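Local coordinates for protein tetraacyldisaccharide 4'-kinase (Aquifex aeolicus, PDB 4EHX) that transfers the gamma-phosphate of ATP to the 4'-position of a tetraacyldisaccharide 1-phosphate, forming lipid IVA in lipid A biosynthesis, at residues A231-G236 with P279-K284; S265-T268 with I274-T277. All coordinates share one frame; numbering follows the deposited sequence.

Overall arrangement
Both contacts are buried. Contact 1 holds the end of strand 229-233 and helix 279-282, contact 2 a loop and strand 275-277; the two strands are parallel neighbours in a sheet. Contact 1 lies where one strand gives way to the turn at G234 and the other runs on into helix 279-282. Contact 2 is nested inside the loop closed by contact 1; their centres are about 9 Å apart. The chemistry differs. Contact 1 is polar, with a carboxylate on a backbone N-H, while contact 2 is an aromatic pair between a loop and the sheet. They meet at F232. F232 O is hydrogen-bonded to T277 OG1 (2.8 Å), and F232 CE2 packs 3.4 Å from F267 CZ. Contact 1 lies nearer the predicted ATP site; contact 2 lies away from it.

Contact 1: residues A231-G236 with P279-K284; sequences AFSGLG and PKDLIK
The flat carboxylate of D281 turns its oxygens to G234, whose N-H comes to the syn side of OD2, tilted 29° out of the carboxylate plane. D281 OD2 accepts a hydrogen bond from G234 N at 2.9 Å, with an angle of 157° at the hydrogen. D281 OD1 is nearly as close to G234 N, but its angle is too poor for a bond. T278 OG1 is a second hydrogen-bond partner of OD2, and Y264 OH is bonded to OD1. The ring of F232 stays beside the foot of the acid without touching it; its nearest approach is 4.6 Å, from F232 CE1 to D281 CB. D281 CG is anti to its carbonyl carbon (chi1 -70°), which carries the carboxylate toward the strand end. Here strand 229-233 passes through a glycine-containing turn into helix 237-248, consistent with a strand-turn-helix unit. With an alanine here in place of D281, G234 N, T278 OG1 and Y264 OH would probably lose their shared partner, and the turn would be freer to shift. Farther out, K280 is fully extended. K280 NZ lies 3.5 Å from CD2 of the poorly ordered L235, and the two side chains cross at about a right angle. K280 also touches D99 of helix 99-107.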
loop_
_atom_site.group_PDB
_atom_site.type_symbol
_atom_site.label_atom_id
_atom_site.label_comp_id
_atom_site.label_asym_id
_atom_site.label_seq_id
_atom_site.Cartn_x
_atom_site.Cartn_y
_atom_site.Cartn_z
ATOM N N ALA A 231 -11.558 16.463 -13.445
ATOM C CA ALA A 231 -10.603 15.656 -12.697
ATOM C C ALA A 231 -9.527 16.527 -12.067
ATOM O O ALA A 231 -9.196 17.603 -12.580
ATOM C CB ALA A 231 -9.973 14.600 -13.594
ATOM N N PHE A 232 -8.980 16.054 -10.951
ATOM C CA PHE A 232 -7.935 16.782 -10.254
ATOM C C PHE A 232 -7.079 15.877 -9.373
ATOM O O PHE A 232 -7.511 14.805 -8.941
ATOM C CB PHE A 232 -8.507 17.965 -9.464
ATOM C CG PHE A 232 -9.364 17.571 -8.287
ATOM C CD1 PHE A 232 -8.790 17.307 -7.051
ATOM C CD2 PHE A 232 -10.745 17.503 -8.410
ATOM C CE1 PHE A 232 -9.569 16.959 -5.965
ATOM C CE2 PHE A 232 -11.537 17.155 -7.323
ATOM C CZ PHE A 232 -10.949 16.887 -6.101
ATOM N N SER A 233 -5.852 16.311 -9.128
ATOM C CA SER A 233 -4.901 15.505 -8.385
ATOM C C SER A 233 -4.070 16.388 -7.473
ATOM O O SER A 233 -3.666 17.489 -7.853
ATOM C CB SER A 233 -3.995 14.728 -9.340
ATOM O OG SER A 233 -3.212 13.790 -8.627
ATOM N N GLY A 234 -3.826 15.896 -6.264
ATOM C CA GLY A 234 -3.114 16.647 -5.252
ATOM C C GLY A 234 -1.665 16.232 -5.124
ATOM O O GLY A 234 -1.123 16.192 -4.021
ATOM N N LEU A 235 -1.050 15.901 -6.253
ATOM C CA LEU A 235 0.404 15.766 -6.344
ATOM C C LEU A 235 0.841 15.422 -7.769
ATOM O O LEU A 235 0.151 15.753 -8.733
ATOM C CB LEU A 235 0.970 14.764 -5.321
ATOM C CG LEU A 235 0.578 13.286 -5.336
ATOM C CD1 LEU A 235 1.352 12.525 -6.388
ATOM C CD2 LEU A 235 0.753 12.664 -3.948
ATOM N N GLY A 236 1.983 14.757 -7.893
ATOM C CA GLY A 236 2.528 14.414 -9.193
ATOM C C GLY A 236 1.724 13.368 -9.939
ATOM O O GLY A 236 2.056 13.026 -11.077
ATOM N N PRO A 279 -7.587 8.414 -4.511
ATOM C CA PRO A 279 -8.022 8.070 -3.150
ATOM C C PRO A 279 -7.304 8.885 -2.068
ATOM O O PRO A 279 -7.924 9.253 -1.067
ATOM C CB PRO A 279 -7.686 6.581 -3.048
ATOM C CG PRO A 279 -7.815 6.091 -4.476
ATOM C CD PRO A 279 -7.270 7.222 -5.316
ATOM N N LYS A 280 -6.021 9.170 -2.268
ATOM C CA LYS A 280 -5.267 9.971 -1.308
ATOM C C LYS A 280 -5.825 11.387 -1.188
ATOM O O LYS A 280 -5.770 11.996 -0.119
ATOM C CB LYS A 280 -3.782 10.029 -1.671
ATOM C CG LYS A 280 -2.959 10.853 -0.686
ATOM C CD LYS A 280 -1.492 10.938 -1.078
ATOM C CE LYS A 280 -0.717 11.803 -0.089
ATOM N NZ LYS A 280 0.713 11.964 -0.478
ATOM N N ASP A 281 -6.340 11.921 -2.291
ATOM C CA ASP A 281 -7.004 13.225 -2.252
ATOM C C ASP A 281 -8.407 13.101 -1.662
ATOM O O ASP A 281 -8.865 13.953 -0.895
ATOM C CB ASP A 281 -7.101 13.811 -3.659
ATOM C CG ASP A 281 -5.757 14.226 -4.208
ATOM O OD1 ASP A 281 -5.195 15.213 -3.691
ATOM O OD2 ASP A 281 -5.273 13.577 -5.156
ATOM N N LEU A 282 -9.080 12.019 -2.021
ATOM C CA LEU A 282 -10.476 11.841 -1.657
ATOM C C LEU A 282 -10.683 11.834 -0.144
ATOM O O LEU A 282 -11.739 12.229 0.333
ATOM C CB LEU A 282 -11.017 10.557 -2.291
ATOM C CG LEU A 282 -12.503 10.235 -2.127
ATOM C CD1 LEU A 282 -13.402 11.303 -2.797
ATOM C CD2 LEU A 282 -12.775 8.854 -2.692
ATOM N N ILE A 283 -9.681 11.389 0.617
ATOM C CA ILE A 283 -9.853 11.289 2.068
ATOM C C ILE A 283 -10.080 12.662 2.698
ATOM O O ILE A 283 -10.616 12.759 3.798
ATOM C CB ILE A 283 -8.681 10.565 2.783
ATOM C CG1 ILE A 283 -7.350 11.251 2.490
ATOM C CG2 ILE A 283 -8.628 9.101 2.391
ATOM C CD1 ILE A 283 -6.172 10.647 3.247
ATOM N N LYS A 284 -9.699 13.718 1.983
ATOM C CA LYS A 284 -9.800 15.075 2.509
ATOM C C LYS A 284 -11.073 15.764 2.047
ATOM O O LYS A 284 -11.319 16.923 2.378
ATOM C CB LYS A 284 -8.575 15.899 2.098
ATOM C CG LYS A 284 -7.266 15.362 2.653
ATOM C CD LYS A 284 -6.173 15.387 1.601
ATOM C CE LYS A 284 -4.899 14.731 2.111
ATOM N NZ LYS A 284 -4.358 15.446 3.296
#

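Contact 2: residues S265-T268 with I274-T277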
loop_
_atom_site.group_PDB
_atom_site.type_symbol
_atom_site.label_atom_id
_atom_site.label_comp_id
_atom_site.label_asym_id
_atom_site.label_seq_id
_atom_site.Cartn_x
_atom_site.Cartn_y
_atom_site.Cartn_z
ATOM N N SER A 265 -8.240 22.742 2.003
ATOM C CA SER A 265 -8.935 23.673 2.879
ATOM C C SER A 265 -9.694 24.705 2.052
ATOM O O SER A 265 -10.712 25.235 2.491
ATOM C CB SER A 265 -7.948 24.358 3.830
ATOM O OG SER A 265 -6.836 24.888 3.127
ATOM N N ASP A 266 -9.195 24.971 0.847
ATOM C CA ASP A 266 -9.796 25.970 -0.036
ATOM C C ASP A 266 -10.522 25.367 -1.238
ATOM O O ASP A 266 -10.873 26.087 -2.175
ATOM C CB ASP A 266 -8.735 26.962 -0.527
ATOM C CG ASP A 266 -8.474 28.083 0.465
ATOM O OD1 ASP A 266 -8.558 27.838 1.687
ATOM O OD2 ASP A 266 -8.185 29.214 0.019
ATOM N N PHE A 267 -10.751 24.056 -1.221
ATOM C CA PHE A 267 -11.437 23.401 -2.337
ATOM C C PHE A 267 -12.933 23.742 -2.375
ATOM O O PHE A 267 -13.648 23.560 -1.382
ATOM C CB PHE A 267 -11.231 21.884 -2.307
ATOM C CG PHE A 267 -11.761 21.187 -3.524
ATOM C CD1 PHE A 267 -11.169 21.386 -4.762
ATOM C CD2 PHE A 267 -12.857 20.347 -3.437
ATOM C CE1 PHE A 267 -11.658 20.761 -5.886
ATOM C CE2 PHE A 267 -13.349 19.713 -4.561
ATOM C CZ PHE A 267 -12.748 19.921 -5.787
ATOM N N THR A 268 -13.393 24.242 -3.523
ATOM C CA THR A 268 -14.779 24.686 -3.677
ATOM C C THR A 268 -15.404 24.144 -4.962
ATOM O O THR A 268 -15.343 24.776 -6.009
ATOM C CB THR A 268 -14.883 26.214 -3.664
ATOM O OG1 THR A 268 -14.168 26.738 -2.534
ATOM C CG2 THR A 268 -16.325 26.633 -3.577
ATOM N N ILE A 274 -19.627 16.502 -11.643
ATOM C CA ILE A 274 -18.988 15.303 -11.121
ATOM C C ILE A 274 -17.476 15.432 -11.188
ATOM O O ILE A 274 -16.931 15.842 -12.207
ATOM C CB ILE A 274 -19.403 14.048 -11.904
ATOM C CG1 ILE A 274 -20.918 13.858 -11.807
ATOM C CG2 ILE A 274 -18.640 12.816 -11.378
ATOM C CD1 ILE A 274 -21.444 12.700 -12.629
ATOM N N TYR A 275 -16.810 15.085 -10.089
ATOM C CA TYR A 275 -15.359 15.174 -10.010
ATOM C C TYR A 275 -14.740 13.799 -9.820
ATOM O O TYR A 275 -15.304 12.931 -9.144
ATOM C CB TYR A 275 -14.918 16.079 -8.853
ATOM C CG TYR A 275 -15.399 17.506 -8.979
ATOM C CD1 TYR A 275 -16.680 17.859 -8.599
ATOM C CD2 TYR A 275 -14.569 18.493 -9.488
ATOM C CE1 TYR A 275 -17.134 19.170 -8.727
ATOM C CE2 TYR A 275 -15.007 19.799 -9.618
ATOM C CZ TYR A 275 -16.291 20.130 -9.237
ATOM O OH TYR A 275 -16.710 21.426 -9.368
ATOM N N LEU A 276 -13.568 13.622 -10.418
ATOM C CA LEU A 276 -12.737 12.445 -10.181
ATOM C C LEU A 276 -11.393 12.888 -9.640
ATOM O O LEU A 276 -10.819 13.867 -10.113
ATOM C CB LEU A 276 -12.532 11.647 -11.472
ATOM C CG LEU A 276 -13.819 11.092 -12.079
ATOM C CD1 LEU A 276 -13.502 10.159 -13.239
ATOM C CD2 LEU A 276 -14.626 10.378 -11.002
ATOM N N THR A 277 -10.899 12.170 -8.639
ATOM C CA THR A 277 -9.597 12.459 -8.063
ATOM C C THR A 277 -9.009 11.145 -7.553
ATOM O O THR A 277 -9.566 10.072 -7.823
ATOM C CB THR A 277 -9.691 13.507 -6.932
ATOM O OG1 THR A 277 -8.376 13.842 -6.471
ATOM C CG2 THR A 277 -10.539 12.975 -5.755
#
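F267 carries the contact from the loop S265-T268 and meets Y275 on the strand. Before it, S265 and D266 run along the surface and are poorly ordered. At F267 the chain turns its side chain toward the sheet. CG is anti to the backbone N (chi1 -172°), and the ring extends inward with its CZ end leading. The rings form a T-shaped (edge-to-face) pair, the edge of F267 toward the face of Y275. Their centroids are 6.0 Å apart and their planes stand at 79°. The nearest atoms are F267 CZ and Y275 CD2, at 4.4 Å, and the contact is purely apolar. Y275 CD2 lies near the plane of the F267 ring. The F267 ring also meets the F232 ring, with planes at about 40°, and packs on L285 in a loop. Next, T268 points its side chain away from the strand. T268 OG1 makes a weak bond back to D266 O, at 3.4 Å. Y275 OH is hydrogen-bonded to E270 N, which ties the following loop to the same tyrosine. Y275 lies on strand 275-277, between the parallel strands 229-233 and 291-300, and its side chain touches I230 and F232 of one and V291 of the other.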